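Local coordinates for F-actin-capping protein subunit alpha (Plasmodium berghei, PDB 7A0H) that probably caps the fast-growing barbed ends of actin filaments independently of calcium, blocking subunit exchange there without severing them, and forms an asymmetric homodimer, at residues F62-I70 / H82-H93; I112-N121 / V162-L173. One frame throughout, in Å; residues are numbered along the deposited sequence.

Contact 1: residues F62-I70 / H82-H93; sequences FESDEYIII and HPNLKILANVNH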
# COMPACT_ATOMS: atom_id res chain seq x y z
N PHE A 62 21.41 20.47 -2.39
CA PHE A 62 22.58 20.94 -3.10
C PHE A 62 23.11 22.15 -2.35
O PHE A 62 22.35 23.06 -2.04
CB PHE A 62 22.19 21.25 -4.56
CG PHE A 62 23.28 21.84 -5.34
CD1 PHE A 62 24.54 21.32 -5.26
CD2 PHE A 62 23.03 22.89 -6.19
CE1 PHE A 62 25.57 21.87 -5.97
CE2 PHE A 62 24.05 23.44 -6.91
CZ PHE A 62 25.32 22.93 -6.81
N GLU A 63 24.38 22.10 -1.96
CA GLU A 63 24.96 23.20 -1.20
C GLU A 63 24.05 23.50 -0.01
O GLU A 63 23.31 22.63 0.47
CB GLU A 63 25.21 24.38 -2.11
CG GLU A 63 26.37 24.19 -3.07
CD GLU A 63 26.55 25.35 -4.04
OE1 GLU A 63 25.55 25.78 -4.65
OE2 GLU A 63 27.69 25.84 -4.19
N SER A 64 24.10 24.73 0.47
CA SER A 64 23.19 25.19 1.51
C SER A 64 21.93 25.72 0.84
O SER A 64 22.00 26.59 -0.03
CB SER A 64 23.87 26.28 2.33
OG SER A 64 24.51 27.24 1.48
N ASP A 65 20.78 25.18 1.24
CA ASP A 65 19.46 25.70 0.91
C ASP A 65 19.02 25.50 -0.54
O ASP A 65 17.94 25.97 -0.91
CB ASP A 65 19.34 27.18 1.26
CG ASP A 65 19.55 27.46 2.74
OD1 ASP A 65 18.93 26.76 3.57
OD2 ASP A 65 20.34 28.36 3.09
N GLU A 66 19.77 24.75 -1.35
CA GLU A 66 19.35 24.48 -2.72
C GLU A 66 18.91 23.03 -2.87
O GLU A 66 19.03 22.19 -1.97
CB GLU A 66 20.48 24.74 -3.73
CG GLU A 66 21.10 26.14 -3.76
CD GLU A 66 20.22 27.25 -4.29
OE1 GLU A 66 19.09 27.00 -4.83
OE2 GLU A 66 20.68 28.41 -4.19
N TYR A 67 18.32 22.76 -4.03
CA TYR A 67 17.84 21.44 -4.35
C TYR A 67 18.04 21.23 -5.85
O TYR A 67 17.89 22.16 -6.64
CB TYR A 67 16.35 21.20 -4.04
CG TYR A 67 16.06 21.14 -2.53
CD1 TYR A 67 16.29 19.98 -1.78
CD2 TYR A 67 15.55 22.28 -1.85
CE1 TYR A 67 16.06 19.96 -0.39
CE2 TYR A 67 15.35 22.26 -0.48
CZ TYR A 67 15.59 21.12 0.24
OH TYR A 67 15.35 21.13 1.59
N ILE A 68 18.42 20.03 -6.19
CA ILE A 68 18.36 19.50 -7.54
C ILE A 68 17.10 18.70 -7.55
O ILE A 68 16.82 17.98 -6.58
CB ILE A 68 19.58 18.59 -7.88
CG1 ILE A 68 20.89 19.36 -7.87
CG2 ILE A 68 19.35 17.96 -9.23
CD1 ILE A 68 20.98 20.33 -9.03
N ILE A 69 16.34 18.79 -8.63
CA ILE A 69 15.12 18.01 -8.73
C ILE A 69 15.31 16.96 -9.81
O ILE A 69 15.64 17.29 -10.95
CB ILE A 69 13.90 18.86 -9.03
CG1 ILE A 69 13.88 20.13 -8.16
CG2 ILE A 69 12.68 18.03 -8.75
CD1 ILE A 69 12.67 20.89 -8.45
N ILE A 70 15.07 15.70 -9.45
CA ILE A 70 15.33 14.60 -10.33
C ILE A 70 14.07 14.26 -11.06
O ILE A 70 13.11 13.84 -10.43
CB ILE A 70 15.78 13.36 -9.56
CG1 ILE A 70 16.88 13.59 -8.53
CG2 ILE A 70 16.24 12.36 -10.53
CD1 ILE A 70 18.10 14.21 -9.12
N HIS A 82 20.18 22.21 -12.99
CA HIS A 82 19.55 23.23 -12.17
C HIS A 82 19.43 24.52 -13.02
O HIS A 82 20.43 25.18 -13.25
CB HIS A 82 20.39 23.48 -10.92
CG HIS A 82 19.73 24.38 -9.93
ND1 HIS A 82 19.66 25.74 -10.10
CD2 HIS A 82 19.23 24.12 -8.70
CE1 HIS A 82 19.16 26.29 -9.00
NE2 HIS A 82 18.87 25.32 -8.14
N PRO A 83 18.25 24.88 -13.52
CA PRO A 83 18.17 25.95 -14.54
C PRO A 83 18.48 27.36 -14.03
O PRO A 83 18.99 28.20 -14.78
CB PRO A 83 16.74 25.83 -15.08
CG PRO A 83 16.02 24.98 -14.13
CD PRO A 83 17.04 24.02 -13.55
N ASN A 84 18.26 27.64 -12.77
CA ASN A 84 18.69 28.94 -12.31
C ASN A 84 20.16 29.06 -12.08
O ASN A 84 20.74 30.11 -12.39
CB ASN A 84 17.92 29.37 -11.08
CG ASN A 84 16.49 29.74 -11.44
OD1 ASN A 84 16.12 29.81 -12.65
ND2 ASN A 84 15.65 29.84 -10.44
N LEU A 85 20.81 28.05 -11.46
CA LEU A 85 22.25 28.15 -11.28
C LEU A 85 23.05 27.86 -12.54
O LEU A 85 24.25 28.19 -12.58
CB LEU A 85 22.74 27.22 -10.14
CG LEU A 85 22.13 27.60 -8.79
CD1 LEU A 85 22.26 26.56 -7.75
CD2 LEU A 85 22.81 28.85 -8.30
N LYS A 86 22.45 27.22 -13.55
CA LYS A 86 23.19 26.90 -14.77
C LYS A 86 24.32 25.93 -14.45
O LYS A 86 25.51 26.19 -14.65
CB LYS A 86 23.71 28.19 -15.41
CG LYS A 86 22.59 29.16 -15.90
CD LYS A 86 21.69 28.43 -16.93
CE LYS A 86 20.73 29.37 -17.70
NZ LYS A 86 19.61 29.91 -16.88
N ILE A 87 23.91 24.77 -13.97
CA ILE A 87 24.79 23.76 -13.40
C ILE A 87 24.16 22.42 -13.76
O ILE A 87 22.93 22.30 -13.72
CB ILE A 87 24.88 23.95 -11.88
CG1 ILE A 87 26.14 24.70 -11.53
CG2 ILE A 87 24.66 22.63 -11.15
CD1 ILE A 87 26.10 25.16 -10.07
N LEU A 88 24.98 21.50 -14.26
CA LEU A 88 24.59 20.10 -14.39
C LEU A 88 25.18 19.39 -13.19
O LEU A 88 26.39 19.51 -12.92
CB LEU A 88 25.14 19.46 -15.66
CG LEU A 88 24.84 20.22 -16.96
CD1 LEU A 88 25.64 19.67 -18.16
CD2 LEU A 88 23.37 20.17 -17.30
N ALA A 89 24.34 18.68 -12.48
CA ALA A 89 24.72 18.02 -11.23
C ALA A 89 24.73 16.53 -11.51
O ALA A 89 23.78 15.96 -12.08
CB ALA A 89 23.76 18.35 -10.09
N ASN A 90 25.81 15.91 -11.10
CA ASN A 90 25.93 14.47 -11.15
C ASN A 90 25.43 13.92 -9.83
O ASN A 90 25.89 14.36 -8.77
CB ASN A 90 27.37 14.08 -11.41
CG ASN A 90 27.47 12.70 -11.94
OD1 ASN A 90 26.66 11.84 -11.58
ND2 ASN A 90 28.41 12.48 -12.84
N VAL A 91 24.51 12.98 -9.86
CA VAL A 91 23.88 12.58 -8.61
C VAL A 91 24.15 11.13 -8.25
O VAL A 91 24.28 10.27 -9.12
CB VAL A 91 22.35 12.86 -8.74
CG1 VAL A 91 21.62 12.01 -7.90
CG2 VAL A 91 22.05 14.37 -8.40
N ASN A 92 24.16 10.83 -6.95
CA ASN A 92 24.07 9.43 -6.53
C ASN A 92 22.63 9.15 -6.09
O ASN A 92 22.15 9.71 -5.08
CB ASN A 92 25.05 9.06 -5.42
CG ASN A 92 25.03 7.56 -5.08
OD1 ASN A 92 24.00 6.88 -5.31
ND2 ASN A 92 26.20 7.00 -4.61
N HIS A 93 21.99 8.26 -6.82
CA HIS A 93 20.58 8.00 -6.61
C HIS A 93 20.32 7.16 -5.35
O HIS A 93 19.31 7.38 -4.68
CB HIS A 93 20.02 7.31 -7.83
CG HIS A 93 20.02 8.17 -9.04
ND1 HIS A 93 19.05 9.14 -9.26
CD2 HIS A 93 20.86 8.21 -10.09
CE1 HIS A 93 19.30 9.73 -10.42
NE2 HIS A 93 20.37 9.17 -10.95
O HOH W 1 17.02 25.31 -5.65
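Ile68 and Ala89 make the closest apolar approach between segments 62-70 and 82-93, with Ile68 CD1 3.6 Å from Ala89 CB. The same methyl lies against CB of His82, so one methyl touches residues of two adjacent strands, 79-82 and 87-92. Further along, Ile70 and Val91 meet tip to tip, CD1 to CG2, while Ile70 CG2 touches the edge of the His93 ring at CE1. At the other end the Phe62 ring, with CG anti to the backbone N (chi1 175°), presents its edge to two methyls: Leu85 CD1 is 3.7 Å from CE2, and Ile87 CD1 lies beyond CZ.

Polar bonds gather at the His82 imidazole. Water 1 bridges the segments by binding Glu66 OE1 at 2.8 Å, His82 NE2 at 3.1 Å and Tyr67 N. Within 82-93, Leu85 N donates to His82 ND1 over 2.9 Å, nearly straight at 165°. This bond fixes the ring's rotation within a turn whose Lys86 and Ile87 form a G1 beta bulge opposite His82. Separately, Tyr67 O approaches a ring carbon edge-on, 3.1 Å from His82 CD2.

The two sheets therefore pack through aliphatic side chains and ring edges, while the polar link across the segments is a water held by the Glu66 carboxylate, the Tyr67 backbone N and a His82 imidazole oriented by its own turn.

Contact 2: residues I112-N121 / V162-L173; sequences ILEKYRVACN and VYASECENKYNL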
# COMPACT_ATOMS: atom_id res chain seq x y z
N ILE A 112 15.43 34.62 -26.16
CA ILE A 112 14.08 34.96 -25.75
C ILE A 112 13.47 33.83 -24.90
O ILE A 112 12.91 34.08 -23.83
CB ILE A 112 13.28 35.38 -26.99
CG1 ILE A 112 11.87 35.78 -26.64
CG2 ILE A 112 13.13 34.30 -27.99
CD1 ILE A 112 11.80 37.12 -25.96
N LEU A 113 13.68 32.58 -25.28
CA LEU A 113 13.22 31.45 -24.46
C LEU A 113 13.62 31.58 -23.00
O LEU A 113 12.82 31.37 -22.08
CB LEU A 113 13.83 30.15 -24.99
CG LEU A 113 13.47 28.89 -24.23
CD1 LEU A 113 11.95 28.66 -24.33
CD2 LEU A 113 14.24 27.75 -24.79
N GLU A 114 14.88 31.85 -22.76
CA GLU A 114 15.33 32.03 -21.40
C GLU A 114 14.57 33.18 -20.74
O GLU A 114 14.41 33.21 -19.53
CB GLU A 114 16.86 32.23 -21.38
CG GLU A 114 17.54 32.53 -20.02
CD GLU A 114 17.34 31.42 -18.98
OE1 GLU A 114 16.81 30.35 -19.35
OE2 GLU A 114 17.73 31.66 -17.79
N LYS A 115 14.14 34.16 -21.52
CA LYS A 115 13.41 35.27 -20.90
C LYS A 115 12.03 34.80 -20.45
O LYS A 115 11.59 35.10 -19.33
CB LYS A 115 13.30 36.41 -21.91
CG LYS A 115 14.54 37.28 -22.11
CD LYS A 115 14.21 38.46 -23.08
CE LYS A 115 15.44 39.31 -23.43
NZ LYS A 115 15.49 39.71 -24.89
N TYR A 116 11.40 33.94 -21.24
CA TYR A 116 10.17 33.32 -20.77
C TYR A 116 10.40 32.53 -19.49
O TYR A 116 9.62 32.65 -18.53
CB TYR A 116 9.66 32.43 -21.88
CG TYR A 116 8.83 33.13 -22.95
CD1 TYR A 116 7.47 33.35 -22.78
CD2 TYR A 116 9.41 33.59 -24.10
CE1 TYR A 116 6.69 33.97 -23.77
CE2 TYR A 116 8.66 34.19 -25.08
CZ TYR A 116 7.30 34.39 -24.89
OH TYR A 116 6.56 34.99 -25.83
N ARG A 117 11.49 31.72 -19.46
CA ARG A 117 11.79 30.85 -18.31
C ARG A 117 12.05 31.69 -17.07
O ARG A 117 11.58 31.37 -15.96
CB ARG A 117 13.02 29.94 -18.62
CG ARG A 117 13.23 28.74 -17.56
CD ARG A 117 14.69 28.18 -17.52
NE ARG A 117 15.56 29.20 -16.96
CZ ARG A 117 15.62 29.53 -15.67
NH1 ARG A 117 14.91 28.89 -14.75
NH2 ARG A 117 16.45 30.50 -15.33
N VAL A 118 12.84 32.75 -17.24
CA VAL A 118 13.17 33.58 -16.09
C VAL A 118 11.87 34.17 -15.52
O VAL A 118 11.62 34.09 -14.30
CB VAL A 118 14.17 34.67 -16.45
CG1 VAL A 118 14.27 35.68 -15.37
CG2 VAL A 118 15.67 34.03 -16.70
N ALA A 119 11.01 34.74 -16.41
CA ALA A 119 9.76 35.34 -15.97
C ALA A 119 8.86 34.30 -15.32
O ALA A 119 8.24 34.52 -14.26
CB ALA A 119 9.02 35.98 -17.16
N CYS A 120 8.70 33.15 -15.98
CA CYS A 120 7.89 32.14 -15.32
C CYS A 120 8.49 31.70 -14.00
O CYS A 120 7.75 31.44 -13.05
CB CYS A 120 7.71 30.96 -16.20
SG CYS A 120 6.64 31.17 -17.65
N ASN A 121 9.82 31.74 -13.88
CA ASN A 121 10.47 31.34 -12.64
C ASN A 121 10.14 32.32 -11.52
O ASN A 121 9.82 31.92 -10.38
CB ASN A 121 12.00 31.29 -12.85
CG ASN A 121 12.74 31.08 -11.56
OD1 ASN A 121 12.76 29.98 -11.04
ND2 ASN A 121 13.27 32.16 -10.99
N VAL A 162 11.78 26.21 -13.00
CA VAL A 162 11.20 26.21 -14.34
C VAL A 162 12.29 25.82 -15.34
O VAL A 162 13.40 26.39 -15.32
CB VAL A 162 10.56 27.58 -14.75
CG1 VAL A 162 9.91 27.40 -16.10
CG2 VAL A 162 9.35 28.05 -13.78
N TYR A 163 11.95 24.90 -16.26
CA TYR A 163 12.87 24.36 -17.26
C TYR A 163 12.43 24.71 -18.67
O TYR A 163 11.25 24.65 -19.00
CB TYR A 163 12.99 22.76 -17.20
CG TYR A 163 13.30 22.23 -15.84
CD1 TYR A 163 14.63 22.00 -15.43
CD2 TYR A 163 12.29 22.03 -14.93
CE1 TYR A 163 14.94 21.58 -14.15
CE2 TYR A 163 12.57 21.54 -13.64
CZ TYR A 163 13.87 21.31 -13.25
OH TYR A 163 14.15 20.87 -11.95
N ALA A 164 13.39 25.00 -19.55
CA ALA A 164 13.03 25.42 -20.90
C ALA A 164 13.77 24.63 -21.96
O ALA A 164 14.98 24.38 -21.82
CB ALA A 164 13.37 26.87 -21.15
N SER A 165 13.05 24.25 -23.02
CA SER A 165 13.67 23.57 -24.15
C SER A 165 12.96 24.02 -25.41
O SER A 165 11.87 24.62 -25.36
CB SER A 165 13.63 22.02 -24.01
OG SER A 165 12.27 21.59 -23.74
N GLU A 166 13.55 23.68 -26.55
CA GLU A 166 13.21 24.27 -27.85
C GLU A 166 13.25 23.13 -28.87
O GLU A 166 14.34 22.72 -29.28
CB GLU A 166 14.18 25.38 -28.21
CG GLU A 166 14.34 25.64 -29.73
CD GLU A 166 14.81 27.06 -30.04
OE1 GLU A 166 15.35 27.73 -29.11
OE2 GLU A 166 14.61 27.51 -31.19
N CYS A 167 12.08 22.65 -29.28
CA CYS A 167 11.92 21.49 -30.16
C CYS A 167 11.42 21.95 -31.55
O CYS A 167 10.22 22.13 -31.76
CB CYS A 167 10.97 20.46 -29.51
SG CYS A 167 9.42 21.06 -28.66
N GLU A 168 12.36 22.13 -32.49
CA GLU A 168 12.04 22.46 -33.88
C GLU A 168 11.44 23.86 -33.98
O GLU A 168 10.46 24.07 -34.70
CB GLU A 168 11.09 21.44 -34.52
CG GLU A 168 11.71 20.05 -34.76
CD GLU A 168 11.44 19.49 -36.17
OE1 GLU A 168 10.33 19.73 -36.69
OE2 GLU A 168 12.33 18.81 -36.75
N ASN A 169 12.02 24.80 -33.24
CA ASN A 169 11.60 26.19 -33.11
C ASN A 169 10.30 26.33 -32.29
O ASN A 169 9.88 27.47 -32.02
CB ASN A 169 11.46 26.86 -34.49
CG ASN A 169 10.76 28.20 -34.44
OD1 ASN A 169 10.98 29.01 -33.53
ND2 ASN A 169 9.87 28.43 -35.41
N LYS A 170 9.70 25.23 -31.83
CA LYS A 170 8.61 25.29 -30.86
C LYS A 170 9.14 25.24 -29.42
O LYS A 170 9.98 24.40 -29.09
CB LYS A 170 7.61 24.16 -31.10
CG LYS A 170 6.29 24.44 -30.43
CD LYS A 170 5.12 23.81 -31.19
CE LYS A 170 3.77 24.18 -30.58
NZ LYS A 170 2.75 23.05 -30.70
N TYR A 171 8.67 26.16 -28.59
CA TYR A 171 9.23 26.32 -27.27
C TYR A 171 8.50 25.45 -26.26
O TYR A 171 7.40 24.96 -26.52
CB TYR A 171 9.18 27.73 -26.71
CG TYR A 171 9.98 28.78 -27.44
CD1 TYR A 171 11.11 28.44 -28.20
CD2 TYR A 171 9.62 30.10 -27.35
CE1 TYR A 171 11.83 29.40 -28.87
CE2 TYR A 171 10.33 31.08 -28.02
CZ TYR A 171 11.44 30.73 -28.77
OH TYR A 171 12.14 31.71 -29.42
N ASN A 172 9.14 25.24 -25.11
CA ASN A 172 8.49 24.39 -24.12
C ASN A 172 8.92 24.85 -22.75
O ASN A 172 10.09 25.19 -22.52
CB ASN A 172 8.82 22.91 -24.34
CG ASN A 172 8.04 22.03 -23.40
OD1 ASN A 172 6.92 21.58 -23.71
ND2 ASN A 172 8.56 21.87 -22.18
N LEU A 173 7.98 24.97 -21.88
CA LEU A 173 8.31 25.30 -20.52
C LEU A 173 7.63 24.31 -19.59
O LEU A 173 6.43 24.01 -19.73
CB LEU A 173 7.89 26.72 -20.21
CG LEU A 173 8.57 27.93 -20.85
CD1 LEU A 173 7.51 29.09 -20.62
CD2 LEU A 173 9.86 28.28 -20.23
O HOH W 2 13.94 27.99 -12.24
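Arg117 NH1 donates to Val162 O over 3.0 Å at 167°, probably also bonds to Asn84 OD1, and meets water 2 weakly. The carbonyl oxygen lies at the edge of the flat guanidinium. Another edge is taken by Glu114, one turn earlier: NE binds OE1 at 2.9 Å and NH2 binds OE2 at 3.0 Å, a side-on salt bridge on the syn sides of the carboxylate. The bend at chi3 (68°) turns the guanidinium to serve both partners. Water 2 joins Asn121 OD1, which also accepts from Asn84 ND2, to Val162 N.

Alongside this polar cluster, helix 112-121 rests on the hairpin of strands 162-167 and 170-173, closed by a type I' turn from Cys167 to Lys170. The helix segment runs nearly antiparallel to strand 162-167, at 165°. Leu113 spans the two strands: CG touches Ala164 CB at 3.7 Å, while CD1 lies over a face of the Tyr171 ring in a CH-pi contact, 4.1 Å from the centroid. Leu173 spreads its methyls, CD1 against Cys120 SG at 3.7 Å and CD2 against Arg117 CA. Val162 CG2 packs on Asn121 CA.

The chemistry implies a division of labour: leucine, valine and tyrosine seat the helix on the sheet, and a buried arginine ties it to a strand carbonyl. Glu114, also salt-bridged to Lys86, probably offsets part of the charge of both cations.

In the fold
Both contacts join elements of the same chain, yet they differ in depth and chemistry. Contact 2 is the more buried and sets a helix on the hairpin that starts the large five-stranded sheet; contact 1, only partly buried, packs two small antiparallel sheets against each other. A direct side-chain-to-backbone bond spans contact 2, whereas contact 1 relies on a water for its polar crossing. Their centres are 19 Å apart, but the turn at 83-86 links them: Asn84 OD1 probably bonds to Arg117 NH1 at 2.6 Å, Lys86 NZ forms a salt bridge with Glu114 OE2, and Pro83 packs against Tyr163. The Arg117-Glu114 cluster of contact 2 thus takes in residues of the 83-86 turn of contact 1.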